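PDB 6XJ9: agarase from Pseudoalteromonas fuliginea, which probably hydrolyses agarose, as an agarase of glycoside hydrolase family 50. Local coordinates for residues V488-S498 and A605-H613; M614-M625 and Y636-K646. All coordinates share one frame; numbering follows the deposited sequence.

Interaction 1 of 2, residues V488-S498 and A605-H613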
loop_
_atom_site.group_PDB
_atom_site.type_symbol
_atom_site.label_atom_id
_atom_site.label_comp_id
_atom_site.label_asym_id
_atom_site.label_seq_id
_atom_site.Cartn_x
_atom_site.Cartn_y
_atom_site.Cartn_z
ATOM N N VAL A 488 28.072 -33.216 5.775
ATOM C CA VAL A 488 28.127 -32.670 4.424
ATOM C C VAL A 488 27.756 -33.764 3.423
ATOM O O VAL A 488 27.114 -33.492 2.404
ATOM C CB VAL A 488 29.476 -31.992 4.118
ATOM C CG1 VAL A 488 29.585 -31.610 2.640
ATOM C CG2 VAL A 488 29.663 -30.754 4.987
ATOM N N SER A 489 28.148 -35.001 3.744
ATOM C CA SER A 489 27.779 -36.174 2.961
ATOM C C SER A 489 26.262 -36.299 2.813
ATOM O O SER A 489 25.764 -36.598 1.732
ATOM C CB SER A 489 28.371 -37.428 3.555
ATOM O OG SER A 489 28.148 -38.511 2.665
ATOM N N VAL A 490 25.522 -36.065 3.900
ATOM C CA VAL A 490 24.071 -36.144 3.841
ATOM C C VAL A 490 23.544 -35.089 2.871
ATOM O O VAL A 490 22.671 -35.375 2.060
ATOM C CB VAL A 490 23.415 -35.999 5.229
ATOM C CG1 VAL A 490 21.923 -35.730 5.106
ATOM C CG2 VAL A 490 23.643 -37.228 6.093
ATOM N N VAL A 491 24.052 -33.859 2.988
ATOM C CA VAL A 491 23.652 -32.799 2.073
ATOM C C VAL A 491 23.916 -33.246 0.636
ATOM O O VAL A 491 23.057 -33.073 -0.225
ATOM C CB VAL A 491 24.355 -31.463 2.395
ATOM C CG1 VAL A 491 23.963 -30.368 1.417
ATOM C CG2 VAL A 491 24.062 -31.023 3.817
ATOM N N ALA A 492 25.102 -33.820 0.388
ATOM C CA ALA A 492 25.488 -34.232 -0.959
ATOM C C ALA A 492 24.463 -35.199 -1.553
ATOM O O ALA A 492 24.165 -35.128 -2.735
ATOM C CB ALA A 492 26.865 -34.863 -0.945
ATOM N N LYS A 493 23.920 -36.094 -0.724
ATOM C CA LYS A 493 22.952 -37.071 -1.200
ATOM C C LYS A 493 21.584 -36.436 -1.449
ATOM O O LYS A 493 20.778 -36.993 -2.187
ATOM C CB LYS A 493 22.864 -38.244 -0.222
ATOM C CG LYS A 493 24.006 -39.237 -0.351
ATOM C CD LYS A 493 24.263 -40.001 0.920
ATOM C CE LYS A 493 25.578 -40.747 0.874
ATOM N NZ LYS A 493 25.587 -41.748 -0.215
ATOM N N GLU A 494 21.318 -35.271 -0.846
ATOM C CA GLU A 494 20.053 -34.594 -1.087
ATOM C C GLU A 494 20.136 -33.791 -2.374
ATOM O O GLU A 494 19.140 -33.681 -3.078
ATOM C CB GLU A 494 19.718 -33.583 0.011
ATOM C CG GLU A 494 19.601 -34.191 1.390
ATOM C CD GLU A 494 19.314 -33.136 2.437
ATOM O OE1 GLU A 494 20.087 -32.155 2.528
ATOM O OE2 GLU A 494 18.318 -33.286 3.131
ATOM N N VAL A 495 21.322 -33.226 -2.649
ATOM C CA VAL A 495 21.513 -32.259 -3.721
ATOM C C VAL A 495 21.799 -33.014 -5.023
ATOM O O VAL A 495 21.433 -32.547 -6.101
ATOM C CB VAL A 495 22.617 -31.231 -3.388
ATOM C CG1 VAL A 495 23.112 -30.498 -4.628
ATOM C CG2 VAL A 495 22.169 -30.220 -2.329
ATOM N N LYS A 496 22.474 -34.165 -4.897
ATOM C CA LYS A 496 22.727 -35.089 -5.996
ATOM C C LYS A 496 23.418 -34.354 -7.143
ATOM O O LYS A 496 23.137 -34.644 -8.301
ATOM C CB LYS A 496 21.418 -35.725 -6.486
ATOM C CG LYS A 496 20.645 -36.484 -5.427
ATOM C CD LYS A 496 19.476 -37.289 -5.946
ATOM C CE LYS A 496 18.763 -38.005 -4.816
ATOM N NZ LYS A 496 18.442 -39.405 -5.176
ATOM N N ASN A 497 24.275 -33.381 -6.790
ATOM C CA ASN A 497 25.157 -32.624 -7.677
ATOM C C ASN A 497 24.380 -31.704 -8.621
ATOM O O ASN A 497 24.922 -31.241 -9.630
ATOM C CB ASN A 497 26.157 -33.519 -8.420
ATOM C CG ASN A 497 27.434 -32.802 -8.803
ATOM O OD1 ASN A 497 27.750 -32.663 -9.983
ATOM N ND2 ASN A 497 28.172 -32.338 -7.811
ATOM N N SER A 498 23.121 -31.412 -8.278
ATOM C CA SER A 498 22.270 -30.584 -9.117
ATOM C C SER A 498 22.881 -29.204 -9.342
ATOM O O SER A 498 23.289 -28.556 -8.381
ATOM C CB SER A 498 20.889 -30.450 -8.535
ATOM O OG SER A 498 20.101 -29.613 -9.362
ATOM N N ALA A 605 35.268 -30.727 4.169
ATOM C CA ALA A 605 34.117 -31.596 3.959
ATOM C C ALA A 605 33.405 -31.242 2.649
ATOM O O ALA A 605 33.085 -32.113 1.825
ATOM C CB ALA A 605 33.196 -31.549 5.161
ATOM N N MET A 606 33.153 -29.943 2.465
ATOM C CA MET A 606 32.538 -29.441 1.251
ATOM C C MET A 606 33.386 -29.812 0.025
ATOM O O MET A 606 32.848 -30.171 -1.011
ATOM C CB MET A 606 32.340 -27.925 1.344
ATOM C CG MET A 606 31.134 -27.549 2.193
ATOM S SD MET A 606 29.584 -27.961 1.361
ATOM C CE MET A 606 29.715 -26.971 -0.132
ATOM N N ASP A 607 34.716 -29.752 0.161
ATOM C CA ASP A 607 35.636 -30.081 -0.917
ATOM C C ASP A 607 35.536 -31.564 -1.285
ATOM O O ASP A 607 35.814 -31.952 -2.425
ATOM C CB ASP A 607 37.069 -29.700 -0.550
ATOM C CG ASP A 607 37.417 -28.234 -0.761
ATOM O OD1 ASP A 607 36.577 -27.492 -1.298
ATOM O OD2 ASP A 607 38.528 -27.844 -0.366
ATOM N N LYS A 608 35.188 -32.413 -0.311
ATOM C CA LYS A 608 35.110 -33.836 -0.608
ATOM C C LYS A 608 33.789 -34.168 -1.316
ATOM O O LYS A 608 33.786 -34.819 -2.365
ATOM C CB LYS A 608 35.374 -34.684 0.638
ATOM C CG LYS A 608 35.300 -36.195 0.419
ATOM C CD LYS A 608 35.939 -37.023 1.527
ATOM C CE LYS A 608 36.151 -38.472 1.122
ATOM N NZ LYS A 608 34.858 -39.148 0.859
ATOM N N TYR A 609 32.679 -33.654 -0.778
ATOM C CA TYR A 609 31.361 -34.198 -1.076
ATOM C C TYR A 609 30.609 -33.308 -2.057
ATOM O O TYR A 609 29.862 -33.812 -2.899
ATOM C CB TYR A 609 30.568 -34.465 0.211
ATOM C CG TYR A 609 31.173 -35.556 1.058
ATOM C CD1 TYR A 609 31.067 -36.893 0.692
ATOM C CD2 TYR A 609 31.885 -35.254 2.205
ATOM C CE1 TYR A 609 31.637 -37.897 1.460
ATOM C CE2 TYR A 609 32.476 -36.242 2.973
ATOM C CZ TYR A 609 32.341 -37.568 2.607
ATOM O OH TYR A 609 32.919 -38.530 3.383
ATOM N N LEU A 610 30.832 -31.992 -1.954
ATOM C CA LEU A 610 30.132 -31.046 -2.810
ATOM C C LEU A 610 31.139 -30.112 -3.478
ATOM O O LEU A 610 30.995 -28.887 -3.425
ATOM C CB LEU A 610 29.086 -30.307 -1.967
ATOM C CG LEU A 610 27.786 -31.086 -1.786
ATOM C CD1 LEU A 610 27.236 -30.927 -0.376
ATOM C CD2 LEU A 610 26.757 -30.657 -2.817
ATOM N N PRO A 611 32.201 -30.678 -4.107
ATOM C CA PRO A 611 33.322 -29.894 -4.631
ATOM C C PRO A 611 32.931 -28.876 -5.689
ATOM O O PRO A 611 33.624 -27.877 -5.834
ATOM C CB PRO A 611 34.239 -30.950 -5.276
ATOM C CG PRO A 611 33.310 -32.116 -5.554
ATOM C CD PRO A 611 32.387 -32.119 -4.350
ATOM N N ASN A 612 31.810 -29.116 -6.390
ATOM C CA ASN A 612 31.441 -28.274 -7.516
ATOM C C ASN A 612 30.597 -27.090 -7.044
ATOM O O ASN A 612 30.275 -26.217 -7.841
ATOM C CB ASN A 612 30.722 -29.038 -8.637
ATOM C CG ASN A 612 31.498 -30.231 -9.168
ATOM O OD1 ASN A 612 30.930 -31.302 -9.402
ATOM N ND2 ASN A 612 32.798 -30.067 -9.326
ATOM N N HIS A 613 30.244 -27.071 -5.753
ATOM C CA HIS A 613 29.215 -26.172 -5.243
ATOM C C HIS A 613 29.807 -25.198 -4.229
ATOM O O HIS A 613 30.704 -25.562 -3.480
ATOM C CB HIS A 613 28.120 -26.980 -4.549
ATOM C CG HIS A 613 27.247 -27.692 -5.515
ATOM N ND1 HIS A 613 27.565 -28.950 -5.991
ATOM C CD2 HIS A 613 26.090 -27.329 -6.105
ATOM C CE1 HIS A 613 26.634 -29.343 -6.829
ATOM N NE2 HIS A 613 25.716 -28.365 -6.921
HETATM O O HOH W 1 27.869 -33.815 -4.761
#
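Ser489 lays its CB over the centre of one face of the Tyr609 ring, a CH-pi contact 3.9 Å from the centroid; the opposite face carries CG of Lys608. Val488 spreads its two methyls over the neighbouring helix: CG2 lies 3.6 Å from CB of Ala605, and CG1, anti to the backbone N (chi1 172°), reaches SD of Met606, CB of Tyr609 and CD1 of Leu610. Leu610, just past its helix end, pushes CD1 to within 3.8 Å of Val491 CG1, the two side chains crossing nearly at right angles, and Ala492 CB sits 3.9 Å from Tyr609 CB. NE2 of His613 donates to Ser498 O at 2.8 Å, almost straight (173°) and in the ring plane, which, with the edge-to-face contact to Tyr280, probably fixes the rotation of the imidazole. A weak bond of 3.3 Å joins Asn497 ND2 to Asn612 OD1, while Asn497 OD1 bonds to Tyr280. A water bridges Tyr609 O and, weakly, Asn497 ND2. The helix segments cross at -38°, 9.3 Å apart, and helices 478-495 and 584-609 pack side by side on the parallel strands 449-453 and 501-506, as helices do outside a (beta/alpha) barrel.

Interaction 2 of 2, residues M614-M625 and Y636-K646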
loop_
_atom_site.group_PDB
_atom_site.type_symbol
_atom_site.label_atom_id
_atom_site.label_comp_id
_atom_site.label_asym_id
_atom_site.label_seq_id
_atom_site.Cartn_x
_atom_site.Cartn_y
_atom_site.Cartn_z
ATOM N N MET A 614 29.267 -23.973 -4.188
ATOM C CA MET A 614 29.817 -22.944 -3.318
ATOM C C MET A 614 29.496 -23.269 -1.864
ATOM O O MET A 614 28.400 -23.728 -1.552
ATOM C CB MET A 614 29.233 -21.571 -3.652
ATOM C CG MET A 614 29.744 -21.024 -4.970
ATOM S SD MET A 614 29.180 -19.332 -5.197
ATOM C CE MET A 614 27.414 -19.566 -5.395
ATOM N N TYR A 615 30.472 -22.989 -0.993
ATOM C CA TYR A 615 30.316 -23.059 0.448
ATOM C C TYR A 615 30.087 -21.639 0.959
ATOM O O TYR A 615 30.917 -20.765 0.728
ATOM C CB TYR A 615 31.555 -23.722 1.056
ATOM C CG TYR A 615 31.673 -23.618 2.555
ATOM C CD1 TYR A 615 30.556 -23.713 3.369
ATOM C CD2 TYR A 615 32.916 -23.466 3.155
ATOM C CE1 TYR A 615 30.661 -23.640 4.747
ATOM C CE2 TYR A 615 33.042 -23.392 4.530
ATOM C CZ TYR A 615 31.912 -23.477 5.325
ATOM O OH TYR A 615 32.025 -23.391 6.682
ATOM N N LEU A 616 28.954 -21.429 1.641
ATOM C CA LEU A 616 28.416 -20.103 1.897
ATOM C C LEU A 616 28.577 -19.714 3.361
ATOM O O LEU A 616 27.944 -18.755 3.813
ATOM C CB LEU A 616 26.928 -20.096 1.529
ATOM C CG LEU A 616 26.613 -20.501 0.094
ATOM C CD1 LEU A 616 25.108 -20.664 -0.072
ATOM C CD2 LEU A 616 27.153 -19.458 -0.886
ATOM N N GLY A 617 29.410 -20.458 4.098
ATOM C CA GLY A 617 29.709 -20.075 5.471
ATOM C C GLY A 617 28.616 -20.483 6.450
ATOM O O GLY A 617 27.902 -21.455 6.208
ATOM N N ALA A 618 28.494 -19.720 7.551
ATOM C CA ALA A 618 27.801 -20.181 8.747
ATOM C C ALA A 618 26.834 -19.135 9.305
ATOM O O ALA A 618 26.384 -19.271 10.439
ATOM C CB ALA A 618 28.811 -20.603 9.792
ATOM N N ARG A 619 26.526 -18.112 8.511
ATOM C CA ARG A 619 25.431 -17.180 8.746
ATOM C C ARG A 619 25.634 -16.456 10.080
ATOM O O ARG A 619 24.919 -16.703 11.061
ATOM C CB ARG A 619 24.076 -17.902 8.669
ATOM C CG ARG A 619 23.834 -18.698 7.394
ATOM C CD ARG A 619 22.751 -19.758 7.576
ATOM N NE ARG A 619 21.424 -19.175 7.731
ATOM C CZ ARG A 619 20.741 -18.600 6.750
ATOM N NH1 ARG A 619 21.265 -18.515 5.526
ATOM N NH2 ARG A 619 19.535 -18.119 6.999
ATOM N N PHE A 620 26.642 -15.580 10.126
ATOM C CA PHE A 620 26.942 -14.897 11.380
ATOM C C PHE A 620 25.877 -13.837 11.636
ATOM O O PHE A 620 25.523 -13.108 10.718
ATOM C CB PHE A 620 28.278 -14.155 11.308
ATOM C CG PHE A 620 29.468 -14.929 10.802
ATOM C CD1 PHE A 620 29.934 -16.048 11.478
ATOM C CD2 PHE A 620 30.178 -14.477 9.692
ATOM C CE1 PHE A 620 31.065 -16.720 11.030
ATOM C CE2 PHE A 620 31.312 -15.149 9.245
ATOM C CZ PHE A 620 31.749 -16.276 9.910
ATOM N N PRO A 621 25.350 -13.674 12.874
ATOM C CA PRO A 621 24.442 -12.563 13.155
ATOM C C PRO A 621 25.259 -11.274 13.237
ATOM O O PRO A 621 26.406 -11.286 13.690
ATOM C CB PRO A 621 23.833 -12.973 14.506
ATOM C CG PRO A 621 24.948 -13.727 15.184
ATOM C CD PRO A 621 25.587 -14.519 14.061
ATOM N N ASP A 622 24.667 -10.174 12.751
ATOM C CA ASP A 622 25.323 -8.878 12.694
ATOM C C ASP A 622 25.653 -8.407 14.114
ATOM O O ASP A 622 26.558 -7.599 14.307
ATOM C CB ASP A 622 24.493 -7.877 11.876
ATOM C CG ASP A 622 23.123 -7.579 12.473
ATOM O OD1 ASP A 622 22.722 -8.294 13.417
ATOM O OD2 ASP A 622 22.469 -6.603 12.005
ATOM N N TRP A 623 24.919 -8.926 15.105
ATOM C CA TRP A 623 25.189 -8.597 16.496
ATOM C C TRP A 623 26.299 -9.471 17.079
ATOM O O TRP A 623 26.790 -9.181 18.163
ATOM C CB TRP A 623 23.914 -8.648 17.354
ATOM C CG TRP A 623 23.115 -9.916 17.250
ATOM C CD1 TRP A 623 21.931 -10.070 16.592
ATOM C CD2 TRP A 623 23.397 -11.193 17.855
ATOM N NE1 TRP A 623 21.469 -11.354 16.729
ATOM C CE2 TRP A 623 22.349 -12.069 17.493
ATOM C CE3 TRP A 623 24.435 -11.698 18.648
ATOM C CZ2 TRP A 623 22.313 -13.407 17.888
ATOM C CZ3 TRP A 623 24.410 -13.024 19.022
ATOM C CH2 TRP A 623 23.363 -13.866 18.652
ATOM N N GLY A 624 26.685 -10.553 16.391
ATOM C CA GLY A 624 27.664 -11.468 16.971
ATOM C C GLY A 624 28.645 -12.021 15.938
ATOM O O GLY A 624 28.718 -13.234 15.725
ATOM N N MET A 625 29.418 -11.121 15.331
ATOM C CA MET A 625 30.346 -11.492 14.275
ATOM C C MET A 625 31.750 -10.971 14.606
ATOM O O MET A 625 32.191 -9.981 14.038
ATOM C CB MET A 625 29.875 -10.928 12.927
ATOM C CG MET A 625 29.434 -9.469 12.954
ATOM S SD MET A 625 28.925 -8.956 11.276
ATOM C CE MET A 625 28.570 -7.211 11.484
ATOM N N TYR A 636 38.236 -19.445 3.466
ATOM C CA TYR A 636 37.720 -20.760 3.116
ATOM C C TYR A 636 36.431 -20.705 2.302
ATOM O O TYR A 636 36.276 -21.503 1.381
ATOM C CB TYR A 636 37.554 -21.646 4.358
ATOM C CG TYR A 636 38.838 -21.941 5.093
ATOM C CD1 TYR A 636 39.719 -22.915 4.642
ATOM C CD2 TYR A 636 39.193 -21.222 6.224
ATOM C CE1 TYR A 636 40.907 -23.181 5.305
ATOM C CE2 TYR A 636 40.379 -21.478 6.905
ATOM C CZ TYR A 636 41.232 -22.467 6.450
ATOM O OH TYR A 636 42.396 -22.727 7.123
ATOM N N VAL A 637 35.519 -19.788 2.645
ATOM C CA VAL A 637 34.189 -19.747 2.051
ATOM C C VAL A 637 34.226 -19.074 0.683
ATOM O O VAL A 637 35.082 -18.242 0.416
ATOM C CB VAL A 637 33.180 -19.048 2.981
ATOM C CG1 VAL A 637 33.231 -19.647 4.385
ATOM C CG2 VAL A 637 33.411 -17.541 3.043
ATOM N N ASP A 638 33.245 -19.419 -0.159
ATOM C CA ASP A 638 33.060 -18.779 -1.452
ATOM C C ASP A 638 32.321 -17.461 -1.241
ATOM O O ASP A 638 32.578 -16.474 -1.932
ATOM C CB ASP A 638 32.297 -19.705 -2.404
ATOM C CG ASP A 638 33.102 -20.937 -2.765
ATOM O OD1 ASP A 638 34.057 -20.794 -3.551
ATOM O OD2 ASP A 638 32.792 -22.017 -2.239
ATOM N N VAL A 639 31.390 -17.472 -0.287
ATOM C CA VAL A 639 30.579 -16.301 0.034
ATOM C C VAL A 639 30.462 -16.253 1.550
ATOM O O VAL A 639 30.204 -17.287 2.166
ATOM C CB VAL A 639 29.180 -16.367 -0.622
ATOM C CG1 VAL A 639 28.351 -15.109 -0.358
ATOM C CG2 VAL A 639 29.244 -16.643 -2.121
ATOM N N ILE A 640 30.655 -15.065 2.138
ATOM C CA ILE A 640 30.483 -14.893 3.574
ATOM C C ILE A 640 29.023 -14.534 3.842
ATOM O O ILE A 640 28.527 -13.531 3.331
ATOM C CB ILE A 640 31.422 -13.833 4.191
ATOM C CG1 ILE A 640 32.846 -13.863 3.631
ATOM C CG2 ILE A 640 31.445 -13.996 5.700
ATOM C CD1 ILE A 640 33.692 -12.687 4.097
ATOM N N SER A 641 28.355 -15.349 4.672
ATOM C CA SER A 641 26.943 -15.159 4.973
ATOM C C SER A 641 26.763 -14.536 6.362
ATOM O O SER A 641 27.505 -14.853 7.293
ATOM C CB SER A 641 26.195 -16.467 4.846
ATOM O OG SER A 641 26.824 -17.471 5.630
ATOM N N PHE A 642 25.795 -13.613 6.463
ATOM C CA PHE A 642 25.423 -12.910 7.683
ATOM C C PHE A 642 23.899 -12.810 7.751
ATOM O O PHE A 642 23.254 -12.688 6.717
ATOM C CB PHE A 642 25.935 -11.466 7.663
ATOM C CG PHE A 642 27.427 -11.309 7.498
ATOM C CD1 PHE A 642 27.996 -11.261 6.232
ATOM C CD2 PHE A 642 28.261 -11.200 8.609
ATOM C CE1 PHE A 642 29.365 -11.091 6.081
ATOM C CE2 PHE A 642 29.630 -11.029 8.459
ATOM C CZ PHE A 642 30.178 -10.988 7.194
ATOM N N ASN A 643 23.333 -12.819 8.971
ATOM C CA ASN A 643 21.937 -12.438 9.149
ATOM C C ASN A 643 21.905 -11.010 9.699
ATOM O O ASN A 643 22.727 -10.657 10.537
ATOM C CB ASN A 643 21.180 -13.427 10.043
ATOM C CG ASN A 643 21.161 -14.842 9.506
ATOM O OD1 ASN A 643 21.251 -15.052 8.298
ATOM N ND2 ASN A 643 21.044 -15.819 10.393
ATOM N N ALA A 644 20.996 -10.162 9.198
ATOM C CA ALA A 644 20.978 -8.777 9.660
ATOM C C ALA A 644 19.552 -8.235 9.674
ATOM O O ALA A 644 19.065 -7.718 8.671
ATOM C CB ALA A 644 21.909 -7.915 8.833
ATOM N N TYR A 645 18.888 -8.372 10.829
ATOM C CA TYR A 645 17.564 -7.810 11.037
ATOM C C TYR A 645 17.717 -6.349 11.443
ATOM O O TYR A 645 17.624 -6.032 12.624
ATOM C CB TYR A 645 16.806 -8.582 12.126
ATOM C CG TYR A 645 16.431 -9.988 11.736
ATOM C CD1 TYR A 645 17.260 -11.058 12.031
ATOM C CD2 TYR A 645 15.235 -10.252 11.079
ATOM C CE1 TYR A 645 16.918 -12.350 11.656
ATOM C CE2 TYR A 645 14.874 -11.544 10.717
ATOM C CZ TYR A 645 15.721 -12.597 11.008
ATOM O OH TYR A 645 15.360 -13.877 10.675
ATOM N N LYS A 646 17.952 -5.484 10.448
ATOM C CA LYS A 646 17.948 -4.040 10.621
ATOM C C LYS A 646 17.100 -3.442 9.505
ATOM O O LYS A 646 16.526 -4.182 8.707
ATOM C CB LYS A 646 19.364 -3.442 10.603
ATOM C CG LYS A 646 20.329 -4.006 11.644
ATOM C CD LYS A 646 19.871 -3.803 13.081
ATOM C CE LYS A 646 20.876 -4.296 14.103
ATOM N NZ LYS A 646 20.937 -5.772 14.108
HETATM O O HOH W 2 29.449 -16.966 7.274
HETATM O O HOH W 3 20.177 -9.463 13.254
#
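With chi1 at 53°, Ser641 holds OG between its backbone N and carbonyl carbon, where it donates a very short 2.5 Å bond to Leu616 O and accepts from Arg619 N. Asp622 adopts a similar first torsion (63°), and its OD2 meets Lys646 NZ in a 2.7 Å salt bridge, on the syn side but tilted out of the carboxylate plane. A lysine in place of Asp622 would probably leave Lys646 without its mate, facing a like charge. A water donates to Asp622 OD1 and accepts from Tyr645 N. At the other end Asp638 OD2 receives Tyr615 N at 2.8 Å through its anti lone pair, and Asp638 N returns a bond to Tyr615 O. On one face of the sheet the edge of Phe620 points to the face of Phe642, centroids 5.7 Å apart. On the opposite face, Asn643 OD1 lies over the Arg619 guanidinium, toward its rim; Arg619 NH2 forms a salt bridge with Glu668, its NE bonds to Asn508, and Asn643 ND2 hydrogen-bonds to Glu509. Backbone bonds Phe620 N to Ser641 O and Asn643 N to Phe620 O pair two parallel strands that helix 627-634 connects in a beta-alpha-beta unit, consistent with a GH50 TIM barrel.

Overall arrangement
Followed from its N-terminal side, the chain first reaches helix 478-495. Interaction 1 then closes a long loop of 106 residues, mostly helical, by bringing the end of helix 584-609 back to it. Interaction 2 opens directly afterwards and closes a much shorter one, only 10 residues and chiefly helix 627-634. The two loops follow in series, neither enclosing nor crossing the other. They meet where helix 584-609 runs into strand 614-615: Met606 CE packs on Met614 O and Tyr615 CB. Strand 614-615 pairs with strand 501-506, which underlies interaction 1, whereas strands 620-621 and 640-643 pair with each other and continue through strand 664-666.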